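Signal recognition particle 54 kDa protein (Aeropyrum pernix, PDB 7EPK) is the 54 kDa protein of an archaeal signal recognition particle, joining a helical bundle and a P-loop GTPase-type domain to a helical signal-peptide-binding domain. Local coordinates at residues A[17-22]-A[65-70]; A[7-12]-A[24-29]; A[164-169]-A[206-211]; A[95-100]-A[210-215]; A[371-376]-A[410-415]. One frame throughout, in Å; residues are numbered along the deposited sequence.

Contact 1. Residues A[17-22]-A[65-70]; sequences GVYEKA and TRRDWM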
# COMPACT_ATOMS: atom_id res chain seq x y z
N GLY A 17 -7.82 4.44 -31.41
CA GLY A 17 -9.06 3.86 -31.96
C GLY A 17 -10.26 4.17 -31.07
O GLY A 17 -10.10 5.01 -30.17
N VAL A 18 -11.42 3.54 -31.31
CA VAL A 18 -12.67 3.82 -30.54
C VAL A 18 -12.38 3.53 -29.06
O VAL A 18 -11.94 2.40 -28.77
CB VAL A 18 -13.87 2.98 -31.01
CG1 VAL A 18 -15.15 3.28 -30.21
CG2 VAL A 18 -14.12 3.10 -32.51
N TYR A 19 -12.65 4.48 -28.16
CA TYR A 19 -12.46 4.34 -26.69
C TYR A 19 -13.03 3.02 -26.17
O TYR A 19 -12.27 2.25 -25.55
CB TYR A 19 -13.20 5.41 -25.89
CG TYR A 19 -13.10 5.17 -24.41
CD1 TYR A 19 -11.89 5.27 -23.75
CD2 TYR A 19 -14.21 4.76 -23.69
CE1 TYR A 19 -11.79 5.03 -22.38
CE2 TYR A 19 -14.12 4.51 -22.33
CZ TYR A 19 -12.91 4.64 -21.67
OH TYR A 19 -12.82 4.39 -20.32
N GLU A 20 -14.33 2.80 -26.34
CA GLU A 20 -15.02 1.68 -25.66
C GLU A 20 -14.48 0.36 -26.23
O GLU A 20 -14.46 -0.63 -25.50
CB GLU A 20 -16.54 1.77 -25.74
CG GLU A 20 -17.13 3.00 -25.05
CD GLU A 20 -17.06 4.33 -25.81
OE1 GLU A 20 -16.49 4.37 -26.94
OE2 GLU A 20 -17.56 5.33 -25.26
N LYS A 21 -14.01 0.34 -27.48
CA LYS A 21 -13.44 -0.90 -28.07
C LYS A 21 -12.09 -1.18 -27.42
O LYS A 21 -11.70 -2.34 -27.40
CB LYS A 21 -13.25 -0.81 -29.60
CG LYS A 21 -14.53 -0.89 -30.41
CD LYS A 21 -14.34 -0.94 -31.92
CE LYS A 21 -15.66 -1.08 -32.64
NZ LYS A 21 -15.47 -1.56 -34.03
N ALA A 22 -11.40 -0.14 -26.95
CA ALA A 22 -10.07 -0.25 -26.30
C ALA A 22 -10.26 -0.85 -24.90
O ALA A 22 -9.39 -1.64 -24.51
CB ALA A 22 -9.36 1.08 -26.27
N THR A 65 -8.66 12.56 -18.64
CA THR A 65 -9.02 11.70 -19.80
C THR A 65 -9.75 10.44 -19.31
O THR A 65 -9.40 9.93 -18.23
CB THR A 65 -7.81 11.33 -20.69
OG1 THR A 65 -6.91 10.39 -20.08
CG2 THR A 65 -7.01 12.53 -21.15
N ARG A 66 -10.76 10.00 -20.07
CA ARG A 66 -11.46 8.69 -19.98
C ARG A 66 -10.51 7.52 -19.67
O ARG A 66 -10.83 6.73 -18.77
CB ARG A 66 -12.23 8.42 -21.29
CG ARG A 66 -11.50 8.72 -22.60
CD ARG A 66 -10.05 9.25 -22.60
NE ARG A 66 -9.28 8.97 -23.82
CZ ARG A 66 -7.95 9.07 -23.96
NH1 ARG A 66 -7.17 9.42 -22.94
NH2 ARG A 66 -7.39 8.80 -25.13
N ARG A 67 -9.38 7.40 -20.38
CA ARG A 67 -8.46 6.25 -20.25
C ARG A 67 -7.74 6.36 -18.90
O ARG A 67 -7.75 5.36 -18.16
CB ARG A 67 -7.45 6.20 -21.40
CG ARG A 67 -8.05 5.68 -22.70
CD ARG A 67 -7.17 5.99 -23.89
NE ARG A 67 -7.98 5.97 -25.10
CZ ARG A 67 -7.90 5.04 -26.02
NH1 ARG A 67 -7.00 4.08 -25.89
NH2 ARG A 67 -8.71 5.07 -27.06
N ASP A 68 -7.16 7.52 -18.60
CA ASP A 68 -6.41 7.74 -17.33
C ASP A 68 -7.34 7.32 -16.18
O ASP A 68 -6.87 6.64 -15.26
CB ASP A 68 -5.82 9.15 -17.23
CG ASP A 68 -4.67 9.43 -18.20
OD1 ASP A 68 -4.10 8.44 -18.73
OD2 ASP A 68 -4.36 10.63 -18.45
N TRP A 69 -8.63 7.63 -16.26
CA TRP A 69 -9.59 7.38 -15.15
C TRP A 69 -9.87 5.88 -15.05
O TRP A 69 -10.30 5.43 -13.98
CB TRP A 69 -10.90 8.13 -15.38
CG TRP A 69 -11.87 8.04 -14.25
CD1 TRP A 69 -13.15 7.59 -14.30
CD2 TRP A 69 -11.63 8.46 -12.89
NE1 TRP A 69 -13.74 7.70 -13.07
CE2 TRP A 69 -12.83 8.22 -12.17
CE3 TRP A 69 -10.53 8.99 -12.19
CZ2 TRP A 69 -12.96 8.51 -10.81
CZ3 TRP A 69 -10.66 9.28 -10.85
CH2 TRP A 69 -11.86 9.04 -10.17
N MET A 70 -9.75 5.17 -16.16
CA MET A 70 -10.16 3.75 -16.20
C MET A 70 -9.02 2.93 -15.61
O MET A 70 -9.32 2.02 -14.85
CB MET A 70 -10.48 3.27 -17.63
CG MET A 70 -11.01 1.86 -17.67
SD MET A 70 -12.53 1.66 -16.72
CE MET A 70 -12.95 -0.00 -17.24
O HOH W 1 -13.30 6.18 -17.62
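The ring of Tyr19 packs near the N-terminal end of helix 66-81. Arg66 lays its CB over one face of the ring, 4.0 Å from the centroid, a CH-pi contact, while CG of Arg67 comes to the ring edge near its plane, 3.8 Å from Tyr19 CE1. Tyr19 CG stands anti to the backbone N (chi1 174°), beside the carbonyl carbon. Tyr19 OH lies 3.7 Å from Met70 CB. A water links the two helices here, lying 3.3 Å from Tyr19 OH and donating to Arg66 O at 2.8 Å. The contact joins the N-terminal ends of two helices in the helical bundle domain of the SRP54 family, and Phe12 from helix 4-13 touches Tyr19, Ala22 and Met70. On the guanidinium of Arg67, NH2 lies 3.4 Å from Gly17 O, which is near the guanidinium plane, and NH1 passes 3.8 Å from Ala22 CB. Arg67 NH1 donates a hydrogen bond to Phe12 O of helix 4-13. Behind this layer, Thr65 N-caps helix 66-81, its OG1 accepting from Asp68 N at 3.2 Å (157° at the hydrogen), and Asp68 in turn forms a salt bridge with Arg302.

Contact 2. Residues A[7-12]-A[24-29]; sequences RAVAKF and DAFVKD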
# COMPACT_ATOMS: atom_id res chain seq x y z
N ARG A 7 1.88 -4.66 -21.48
CA ARG A 7 1.65 -4.39 -22.93
C ARG A 7 0.21 -3.91 -23.17
O ARG A 7 0.05 -2.92 -23.92
CB ARG A 7 1.88 -5.63 -23.80
CG ARG A 7 3.28 -5.75 -24.39
CD ARG A 7 3.44 -6.92 -25.36
NE ARG A 7 3.02 -8.21 -24.81
CZ ARG A 7 1.84 -8.82 -25.04
NH1 ARG A 7 0.94 -8.26 -25.83
NH2 ARG A 7 1.58 -9.98 -24.47
N ALA A 8 -0.77 -4.59 -22.57
CA ALA A 8 -2.21 -4.22 -22.59
C ALA A 8 -2.39 -2.80 -22.06
O ALA A 8 -3.09 -2.00 -22.73
CB ALA A 8 -3.02 -5.18 -21.77
N VAL A 9 -1.80 -2.46 -20.92
CA VAL A 9 -1.98 -1.10 -20.35
C VAL A 9 -1.44 -0.07 -21.35
O VAL A 9 -2.11 0.96 -21.59
CB VAL A 9 -1.35 -0.95 -18.95
CG1 VAL A 9 -1.35 0.51 -18.49
CG2 VAL A 9 -2.05 -1.83 -17.92
N ALA A 10 -0.28 -0.37 -21.95
CA ALA A 10 0.41 0.50 -22.92
C ALA A 10 -0.44 0.63 -24.19
O ALA A 10 -0.57 1.76 -24.70
CB ALA A 10 1.80 -0.05 -23.20
N LYS A 11 -0.98 -0.47 -24.72
CA LYS A 11 -1.92 -0.42 -25.88
C LYS A 11 -3.09 0.47 -25.47
O LYS A 11 -3.29 1.50 -26.15
CB LYS A 11 -2.37 -1.82 -26.32
CG LYS A 11 -3.14 -1.86 -27.63
CD LYS A 11 -3.54 -3.27 -28.07
CE LYS A 11 -4.36 -4.02 -27.04
NZ LYS A 11 -4.67 -5.40 -27.47
N PHE A 12 -3.79 0.13 -24.38
CA PHE A 12 -4.97 0.87 -23.89
C PHE A 12 -4.64 2.36 -23.75
O PHE A 12 -5.41 3.21 -24.25
CB PHE A 12 -5.48 0.37 -22.54
CG PHE A 12 -6.69 1.10 -22.03
CD1 PHE A 12 -7.90 1.04 -22.70
CD2 PHE A 12 -6.65 1.84 -20.86
CE1 PHE A 12 -9.03 1.68 -22.21
CE2 PHE A 12 -7.78 2.49 -20.37
CZ PHE A 12 -8.97 2.41 -21.05
N ASP A 24 -13.10 -2.73 -23.67
CA ASP A 24 -13.58 -4.14 -23.84
C ASP A 24 -12.38 -5.05 -24.12
O ASP A 24 -12.34 -6.20 -23.61
CB ASP A 24 -14.60 -4.25 -24.98
CG ASP A 24 -15.96 -3.65 -24.68
OD1 ASP A 24 -16.33 -3.57 -23.47
OD2 ASP A 24 -16.64 -3.24 -25.66
N ALA A 25 -11.44 -4.56 -24.91
CA ALA A 25 -10.24 -5.32 -25.34
C ALA A 25 -9.25 -5.40 -24.18
O ALA A 25 -8.45 -6.36 -24.12
CB ALA A 25 -9.61 -4.67 -26.55
N PHE A 26 -9.22 -4.36 -23.36
CA PHE A 26 -8.27 -4.25 -22.24
C PHE A 26 -8.79 -5.17 -21.16
O PHE A 26 -7.99 -5.97 -20.70
CB PHE A 26 -8.10 -2.81 -21.76
CG PHE A 26 -7.31 -2.74 -20.49
CD1 PHE A 26 -5.93 -2.71 -20.53
CD2 PHE A 26 -7.94 -2.77 -19.25
CE1 PHE A 26 -5.19 -2.67 -19.36
CE2 PHE A 26 -7.20 -2.72 -18.09
CZ PHE A 26 -5.83 -2.68 -18.14
N VAL A 27 -10.09 -5.11 -20.83
CA VAL A 27 -10.72 -6.02 -19.84
C VAL A 27 -10.48 -7.47 -20.30
O VAL A 27 -10.03 -8.28 -19.48
CB VAL A 27 -12.20 -5.69 -19.63
CG1 VAL A 27 -12.97 -6.84 -18.99
CG2 VAL A 27 -12.37 -4.42 -18.79
N LYS A 28 -10.70 -7.75 -21.59
CA LYS A 28 -10.46 -9.08 -22.20
C LYS A 28 -9.01 -9.50 -21.93
O LYS A 28 -8.83 -10.56 -21.37
CB LYS A 28 -10.81 -9.04 -23.69
CG LYS A 28 -10.53 -10.32 -24.47
CD LYS A 28 -10.47 -10.12 -25.98
CE LYS A 28 -9.08 -9.87 -26.54
NZ LYS A 28 -8.51 -8.55 -26.16
N ASP A 29 -8.01 -8.69 -22.30
CA ASP A 29 -6.56 -8.99 -22.14
C ASP A 29 -6.28 -9.29 -20.66
O ASP A 29 -5.78 -10.37 -20.38
CB ASP A 29 -5.64 -7.84 -22.58
CG ASP A 29 -5.21 -7.85 -24.04
OD1 ASP A 29 -5.36 -8.91 -24.69
OD2 ASP A 29 -4.73 -6.79 -24.52
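Phe26 fills the middle of this helix pair, its ring reaching across to Ala8, Val9 and Phe12. CG stands anti to the backbone N (chi1 171°), and the CD1-CE1 side of the ring meets helix 4-13: Val9 CG2 approaches CE1 at 3.6 Å near the ring plane, and Ala8 O also lies at the edge, 3.7 Å from CD1. Phe12 brings its CB to 3.7 Å from Phe26 CD1. The two phenyl rings have centroids 5.2 Å apart and planes inclined at 36°, an oblique pairing. Ile71 of helix 66-81 touches both phenylalanine side chains, so a third helix of the bundle covers this centre. The two short helical segments run antiparallel, 177° between directions, with axes 9.7 Å apart. About one turn on from Phe26, Asp29 brings OD2 to 3.6 Å from Ala8 CB. That same oxygen receives Lys11 NZ at 3.3 Å on its syn side, somewhat out of the carboxylate plane, in a salt bridge. Asp29 OD1 pairs with Arg32 and, weakly, with Lys28, whose NZ also donates to Ala25 O. Asp29 thus gathers three basic side chains at the border of an aromatic core, which would be expected to favour its charged form.

Contact 3. Residues A[164-169]-A[206-211]; sequences EIARRG and SKVRPD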
# COMPACT_ATOMS: atom_id res chain seq x y z
N GLU A 164 8.61 -30.74 22.34
CA GLU A 164 9.54 -30.46 23.46
C GLU A 164 10.82 -29.84 22.88
O GLU A 164 11.44 -29.01 23.55
CB GLU A 164 9.81 -31.71 24.29
CG GLU A 164 8.62 -32.15 25.13
CD GLU A 164 8.36 -31.29 26.35
OE1 GLU A 164 9.29 -31.16 27.20
OE2 GLU A 164 7.22 -30.74 26.47
N ILE A 165 11.20 -30.22 21.67
CA ILE A 165 12.39 -29.63 21.00
C ILE A 165 12.10 -28.14 20.78
O ILE A 165 12.99 -27.29 21.03
CB ILE A 165 12.71 -30.33 19.67
CG1 ILE A 165 13.08 -31.80 19.91
CG2 ILE A 165 13.79 -29.56 18.94
CD1 ILE A 165 13.13 -32.65 18.66
N ALA A 166 10.89 -27.87 20.33
CA ALA A 166 10.42 -26.51 19.99
C ALA A 166 10.29 -25.71 21.30
O ALA A 166 10.83 -24.60 21.37
CB ALA A 166 9.14 -26.64 19.19
N ARG A 167 9.66 -26.26 22.34
CA ARG A 167 9.60 -25.56 23.65
C ARG A 167 11.01 -25.28 24.15
O ARG A 167 11.25 -24.22 24.71
CB ARG A 167 8.86 -26.35 24.72
CG ARG A 167 8.20 -25.44 25.75
CD ARG A 167 7.86 -26.14 27.05
NE ARG A 167 9.06 -26.25 27.89
CZ ARG A 167 9.65 -27.39 28.27
NH1 ARG A 167 10.73 -27.33 29.04
NH2 ARG A 167 9.17 -28.57 27.91
N ARG A 168 11.93 -26.21 23.96
CA ARG A 168 13.29 -26.05 24.52
C ARG A 168 13.96 -24.90 23.75
O ARG A 168 14.47 -23.97 24.41
CB ARG A 168 14.03 -27.39 24.48
CG ARG A 168 14.98 -27.64 25.65
CD ARG A 168 15.40 -29.11 25.66
NE ARG A 168 14.27 -30.02 25.88
CZ ARG A 168 13.93 -31.07 25.12
NH1 ARG A 168 14.65 -31.40 24.06
NH2 ARG A 168 12.88 -31.80 25.46
N GLY A 169 13.91 -24.93 22.41
CA GLY A 169 14.52 -23.91 21.52
C GLY A 169 13.97 -22.51 21.79
O GLY A 169 14.72 -21.51 21.65
N SER A 206 0.81 -25.97 20.61
CA SER A 206 0.26 -25.97 21.99
C SER A 206 1.38 -25.68 22.99
O SER A 206 1.16 -24.86 23.91
CB SER A 206 -0.45 -27.27 22.30
OG SER A 206 -1.32 -27.09 23.40
N LYS A 207 2.54 -26.32 22.83
CA LYS A 207 3.72 -26.11 23.72
C LYS A 207 4.29 -24.69 23.50
O LYS A 207 4.72 -24.07 24.49
CB LYS A 207 4.80 -27.16 23.46
CG LYS A 207 4.39 -28.61 23.76
CD LYS A 207 3.86 -28.83 25.17
CE LYS A 207 3.87 -30.29 25.59
NZ LYS A 207 4.94 -30.55 26.58
N VAL A 208 4.31 -24.20 22.26
CA VAL A 208 5.08 -22.99 21.89
C VAL A 208 4.25 -21.72 22.11
O VAL A 208 4.85 -20.72 22.51
CB VAL A 208 5.61 -23.10 20.45
CG1 VAL A 208 6.27 -21.81 20.00
CG2 VAL A 208 6.59 -24.25 20.31
N ARG A 209 2.93 -21.78 21.88
CA ARG A 209 1.98 -20.63 21.92
C ARG A 209 2.41 -19.54 20.92
O ARG A 209 2.74 -18.42 21.29
CB ARG A 209 1.86 -20.10 23.36
CG ARG A 209 0.61 -20.60 24.08
CD ARG A 209 0.62 -20.20 25.52
NE ARG A 209 1.06 -18.84 25.57
CZ ARG A 209 1.94 -18.31 26.41
NH1 ARG A 209 2.50 -19.04 27.36
NH2 ARG A 209 2.22 -17.03 26.32
N PRO A 210 2.39 -19.82 19.60
CA PRO A 210 2.94 -18.87 18.63
C PRO A 210 2.05 -17.63 18.47
O PRO A 210 0.82 -17.74 18.56
CB PRO A 210 3.04 -19.69 17.33
CG PRO A 210 1.99 -20.76 17.49
CD PRO A 210 1.81 -21.00 18.97
N ASP A 211 2.69 -16.48 18.26
CA ASP A 211 2.02 -15.16 18.10
C ASP A 211 1.52 -15.05 16.64
O ASP A 211 0.51 -14.35 16.41
CB ASP A 211 2.95 -14.03 18.60
CG ASP A 211 3.19 -14.04 20.12
OD1 ASP A 211 2.21 -13.85 20.89
OD2 ASP A 211 4.38 -14.18 20.54
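Glu164 OE2 and Lys207 NZ are modelled too close together, so the ion pair they suggest is doubtful in its geometry. Glu164 starts out away from the opposing helix, and the bend at chi2 (-74°) swings CD out of the extended line. Its other oxygen, OE1, forms a salt bridge with Arg167 NH2 at 2.7 Å, lying in the guanidinium plane, although the hydrogen bond within it is weak. If the Lys207 pair holds, the carboxylate would lie between Arg167 of its own helix and Lys207 of the other. The apolar contact is Ala166 CB against Val208 CG2 at 3.7 Å. Arg167 CG makes van der Waals contact with a backbone carbonyl, 3.9 Å from Lys207 O. Helix 194-208 ends at this point, Arg209 leaving it with positive phi. Both helices belong to the GTPase domain; Val208 also touches Leu170 of helix 162-175 and Ile98 of strand 97-102, wedged between the neighbouring helix and the central sheet just before the chain enters strand 212-218.

Contact 4. Residues A[95-100]-A[210-215]; sequences TPWIVL and PDEVAL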
# COMPACT_ATOMS: atom_id res chain seq x y z
N THR A 95 6.69 -7.22 22.09
CA THR A 95 8.08 -7.37 22.60
C THR A 95 8.65 -8.68 22.09
O THR A 95 9.42 -8.58 21.13
CB THR A 95 8.11 -7.18 24.13
OG1 THR A 95 7.32 -6.04 24.49
CG2 THR A 95 9.52 -7.05 24.69
N PRO A 96 8.32 -9.87 22.68
CA PRO A 96 8.72 -11.17 22.12
C PRO A 96 7.63 -11.69 21.18
O PRO A 96 6.45 -11.83 21.59
CB PRO A 96 8.88 -12.11 23.34
CG PRO A 96 8.01 -11.48 24.41
CD PRO A 96 7.57 -10.10 23.92
N TRP A 97 8.04 -12.02 19.96
CA TRP A 97 7.12 -12.41 18.86
C TRP A 97 7.48 -13.80 18.33
O TRP A 97 8.47 -13.88 17.55
CB TRP A 97 7.14 -11.37 17.74
CG TRP A 97 6.02 -11.55 16.77
CD1 TRP A 97 6.08 -12.03 15.49
CD2 TRP A 97 4.64 -11.26 17.03
NE1 TRP A 97 4.84 -12.01 14.92
CE2 TRP A 97 3.93 -11.55 15.84
CE3 TRP A 97 3.95 -10.76 18.13
CZ2 TRP A 97 2.55 -11.40 15.76
CZ3 TRP A 97 2.58 -10.60 18.05
CH2 TRP A 97 1.90 -10.93 16.88
N ILE A 98 6.67 -14.81 18.67
CA ILE A 98 6.96 -16.22 18.30
C ILE A 98 6.24 -16.57 16.99
O ILE A 98 4.99 -16.53 16.94
CB ILE A 98 6.63 -17.18 19.46
CG1 ILE A 98 7.05 -16.63 20.83
CG2 ILE A 98 7.25 -18.54 19.21
CD1 ILE A 98 8.49 -16.18 20.91
N VAL A 99 7.01 -16.95 15.96
CA VAL A 99 6.50 -17.28 14.60
C VAL A 99 6.62 -18.78 14.34
O VAL A 99 7.76 -19.24 14.14
CB VAL A 99 7.29 -16.52 13.53
CG1 VAL A 99 6.71 -16.78 12.16
CG2 VAL A 99 7.34 -15.03 13.82
N LEU A 100 5.51 -19.51 14.27
CA LEU A 100 5.52 -20.92 13.83
C LEU A 100 5.32 -21.00 12.32
O LEU A 100 4.21 -20.74 11.84
CB LEU A 100 4.42 -21.70 14.57
CG LEU A 100 4.29 -23.17 14.18
CD1 LEU A 100 5.57 -23.93 14.46
CD2 LEU A 100 3.11 -23.83 14.90
N PRO A 210 2.39 -19.82 19.60
CA PRO A 210 2.94 -18.87 18.63
C PRO A 210 2.05 -17.63 18.47
O PRO A 210 0.82 -17.74 18.56
CB PRO A 210 3.04 -19.69 17.33
CG PRO A 210 1.99 -20.76 17.49
CD PRO A 210 1.81 -21.00 18.97
N ASP A 211 2.69 -16.48 18.26
CA ASP A 211 2.02 -15.16 18.10
C ASP A 211 1.52 -15.05 16.64
O ASP A 211 0.51 -14.35 16.41
CB ASP A 211 2.95 -14.03 18.60
CG ASP A 211 3.19 -14.04 20.12
OD1 ASP A 211 2.21 -13.85 20.89
OD2 ASP A 211 4.38 -14.18 20.54
N GLU A 212 2.13 -15.78 15.72
CA GLU A 212 1.89 -15.72 14.26
C GLU A 212 2.22 -17.10 13.69
O GLU A 212 3.40 -17.46 13.70
CB GLU A 212 2.74 -14.60 13.63
CG GLU A 212 2.71 -14.47 12.10
CD GLU A 212 3.69 -13.44 11.47
OE1 GLU A 212 4.18 -12.55 12.20
OE2 GLU A 212 3.99 -13.53 10.22
N VAL A 213 1.21 -17.86 13.24
CA VAL A 213 1.45 -19.09 12.44
C VAL A 213 1.50 -18.68 10.96
O VAL A 213 0.52 -18.15 10.46
CB VAL A 213 0.38 -20.16 12.71
CG1 VAL A 213 0.53 -21.33 11.77
CG2 VAL A 213 0.39 -20.65 14.15
N ALA A 214 2.63 -18.85 10.30
CA ALA A 214 2.80 -18.49 8.88
C ALA A 214 2.72 -19.76 8.06
O ALA A 214 3.46 -20.67 8.34
CB ALA A 214 4.12 -17.79 8.66
N LEU A 215 1.79 -19.81 7.10
CA LEU A 215 1.73 -20.86 6.07
C LEU A 215 2.71 -20.49 4.96
O LEU A 215 2.55 -19.44 4.37
CB LEU A 215 0.32 -20.95 5.50
CG LEU A 215 0.17 -21.98 4.39
CD1 LEU A 215 0.56 -23.37 4.86
CD2 LEU A 215 -1.25 -21.97 3.86
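The indole of Trp97 has Asp211 over one face and Glu212 at its edge. Asp211 CB stands 3.4 Å from the centroid of the six-membered ring, almost on its normal, a CH-pi contact, with the carboxylate plane only 17° from that of the indole. At the edge, Trp97 NE1 donates to Glu212 OE1 at 2.9 Å in a nearly straight bond (172° at the hydrogen) that arrives on the anti side of the oxygen. OE1 also forms a salt bridge with Lys267, and OE2 is hydrogen-bonded to Ser240, engaging both oxygens of this buried carboxylate. Strands 97-102 and 212-218 are parallel neighbours in the central sheet of a P-loop NTPase fold, and strand 180-184 pairs with the former on its other edge. The ladder runs Glu212 N to Ile98 O, Leu100 N to Glu212 O at 3.0 Å, and Ala214 N to Leu100 O at 2.9 Å. Ile98 O takes a second donor, Asp211 N, at 2.7 Å. Asp211 CG sits beside its own backbone N (chi1 -68°), and OD2 accepts from Ile98 N at 3.0 Å through the anti lone pair. On the sheet face bearing Leu100 and Val213, Leu100 CB lies alongside Pro210 CB at 3.7 Å, with Ile204 of helix 194-208 packed on Leu100.

Contact 5. Residues A[371-376]-A[410-415]; sequences KRWMAI and VRELLV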
# COMPACT_ATOMS: atom_id res chain seq x y z
N LYS A 371 1.06 30.36 3.47
CA LYS A 371 1.02 29.50 4.69
C LYS A 371 0.62 30.35 5.91
O LYS A 371 -0.06 29.81 6.81
CB LYS A 371 2.36 28.80 4.94
CG LYS A 371 2.38 27.74 6.03
CD LYS A 371 3.17 28.14 7.28
CE LYS A 371 3.45 27.00 8.24
NZ LYS A 371 4.48 26.07 7.72
N ARG A 372 1.03 31.62 5.94
CA ARG A 372 0.74 32.55 7.06
C ARG A 372 -0.73 32.96 6.94
O ARG A 372 -1.45 32.94 7.96
CB ARG A 372 1.64 33.80 7.04
CG ARG A 372 3.08 33.61 7.52
CD ARG A 372 3.77 34.94 7.80
NE ARG A 372 3.71 35.90 6.69
CZ ARG A 372 4.58 35.97 5.68
NH1 ARG A 372 5.61 35.13 5.62
NH2 ARG A 372 4.41 36.86 4.72
N TRP A 373 -1.15 33.30 5.72
CA TRP A 373 -2.53 33.72 5.41
C TRP A 373 -3.50 32.60 5.78
O TRP A 373 -4.57 32.93 6.31
CB TRP A 373 -2.63 34.12 3.94
CG TRP A 373 -2.08 35.49 3.70
CD1 TRP A 373 -1.36 36.23 4.58
CD2 TRP A 373 -2.20 36.27 2.50
NE1 TRP A 373 -1.02 37.43 4.02
CE2 TRP A 373 -1.52 37.48 2.74
CE3 TRP A 373 -2.80 36.07 1.25
CZ2 TRP A 373 -1.45 38.49 1.77
CZ3 TRP A 373 -2.73 37.07 0.30
CH2 TRP A 373 -2.06 38.26 0.56
N MET A 374 -3.13 31.34 5.54
CA MET A 374 -3.99 30.18 5.87
C MET A 374 -4.11 30.06 7.40
O MET A 374 -5.25 29.93 7.88
CB MET A 374 -3.49 28.88 5.21
CG MET A 374 -3.99 28.75 3.74
SD MET A 374 -3.36 27.32 2.76
CE MET A 374 -3.71 26.00 3.93
N ALA A 375 -3.02 30.22 8.14
CA ALA A 375 -3.00 30.18 9.63
C ALA A 375 -3.93 31.26 10.18
O ALA A 375 -4.69 30.96 11.12
CB ALA A 375 -1.59 30.37 10.14
N ILE A 376 -3.81 32.46 9.61
CA ILE A 376 -4.64 33.67 9.91
C ILE A 376 -6.12 33.29 9.82
O ILE A 376 -6.83 33.49 10.80
CB ILE A 376 -4.31 34.83 8.94
CG1 ILE A 376 -2.91 35.41 9.15
CG2 ILE A 376 -5.39 35.90 9.00
CD1 ILE A 376 -2.83 36.46 10.22
N VAL A 410 -2.32 40.29 9.11
CA VAL A 410 -3.81 40.18 9.03
C VAL A 410 -4.36 41.42 8.29
O VAL A 410 -5.46 41.29 7.72
CB VAL A 410 -4.45 39.92 10.41
CG1 VAL A 410 -3.75 40.61 11.57
CG2 VAL A 410 -5.93 40.24 10.42
N ARG A 411 -3.62 42.53 8.21
CA ARG A 411 -3.98 43.69 7.33
C ARG A 411 -3.68 43.37 5.86
O ARG A 411 -4.47 43.80 5.02
CB ARG A 411 -3.22 44.98 7.68
CG ARG A 411 -3.69 45.70 8.93
CD ARG A 411 -2.87 46.95 9.18
NE ARG A 411 -3.46 47.67 10.29
CZ ARG A 411 -4.49 48.51 10.20
NH1 ARG A 411 -5.01 48.80 9.01
NH2 ARG A 411 -4.98 49.08 11.29
N GLU A 412 -2.56 42.71 5.55
CA GLU A 412 -2.15 42.40 4.15
C GLU A 412 -3.24 41.55 3.48
O GLU A 412 -3.68 41.93 2.39
CB GLU A 412 -0.80 41.67 4.08
CG GLU A 412 0.41 42.48 4.53
CD GLU A 412 1.68 41.67 4.80
OE1 GLU A 412 1.65 40.43 4.63
OE2 GLU A 412 2.71 42.27 5.18
N LEU A 413 -3.63 40.44 4.11
CA LEU A 413 -4.71 39.53 3.63
C LEU A 413 -5.96 40.38 3.41
O LEU A 413 -6.54 40.35 2.31
CB LEU A 413 -4.96 38.41 4.66
CG LEU A 413 -6.22 37.54 4.47
CD1 LEU A 413 -6.38 37.05 3.04
CD2 LEU A 413 -6.19 36.34 5.41
N LEU A 414 -6.34 41.12 4.46
CA LEU A 414 -7.58 41.92 4.47
C LEU A 414 -7.60 42.82 3.22
O LEU A 414 -8.59 42.74 2.45
CB LEU A 414 -7.66 42.68 5.79
CG LEU A 414 -8.62 42.05 6.81
CD1 LEU A 414 -8.36 40.57 6.99
CD2 LEU A 414 -8.54 42.77 8.14
N VAL A 415 -6.51 43.54 2.96
CA VAL A 415 -6.38 44.43 1.76
C VAL A 415 -6.55 43.55 0.51
O VAL A 415 -7.33 43.96 -0.38
CB VAL A 415 -5.05 45.21 1.73
CG1 VAL A 415 -4.87 46.00 0.44
CG2 VAL A 415 -4.93 46.14 2.92
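Aromatic packing carries much of this contact: Trp373 lays its indole against the backbone and CB of Leu413. Leu413 CB sits 4.0 Å from the centroid of the five-membered ring and only 5° off its normal, a CH-pi contact, and Leu413 CA lies over the same ring system toward its rim. Trp373 CZ2 comes 3.7 Å from Leu413 N and touches Glu412 CB. A chi1 of -78° sets CG of Trp373 beside the backbone N; the Trp373 and Leu413 side chains slide past each other in opposite directions. Aliphatic contacts continue along the helix, with Ile376 CG2 at 3.7 Å from Leu413 CD2 and Ile376 CD1 at 3.8 Å from Val410 CB. Arg372 NH2 and Glu412 OE1 stay 4.5 Å apart, beyond a salt bridge; Arg372 NE has a long, weak ion pair with Asp409. Leu333 of helix 326-337 and Tyr416 also touch Trp373. Segments 371-376 and 410-415 cross at -92°, their axes 10.1 Å apart at closest approach, an orthogonal packing that belongs to the all-helical signal peptide binding domain.

How the contacts relate
The five contacts fall into three separate regions: the helical bundle, the GTPase domain and the signal peptide binding domain. Contacts 1 and 2 share helix 19-36 in the bundle, with centres about 10 Å apart; they meet through Phe12, whose ring packs on residues of contact 1. Contacts 3 and 4 have centres about 10 Å apart and share Pro210 and Asp211, which lead from the end of helix 194-208 into strand 212-218. Contact 4 does not touch the bound ligands: the Ala214 side chain is about 12 Å from GDP, and that of Leu100 about 12 Å from the magnesium ion. Contact 5 stands apart, its centre about 44 Å from that of contact 1 and about 54 Å from that of contact 4.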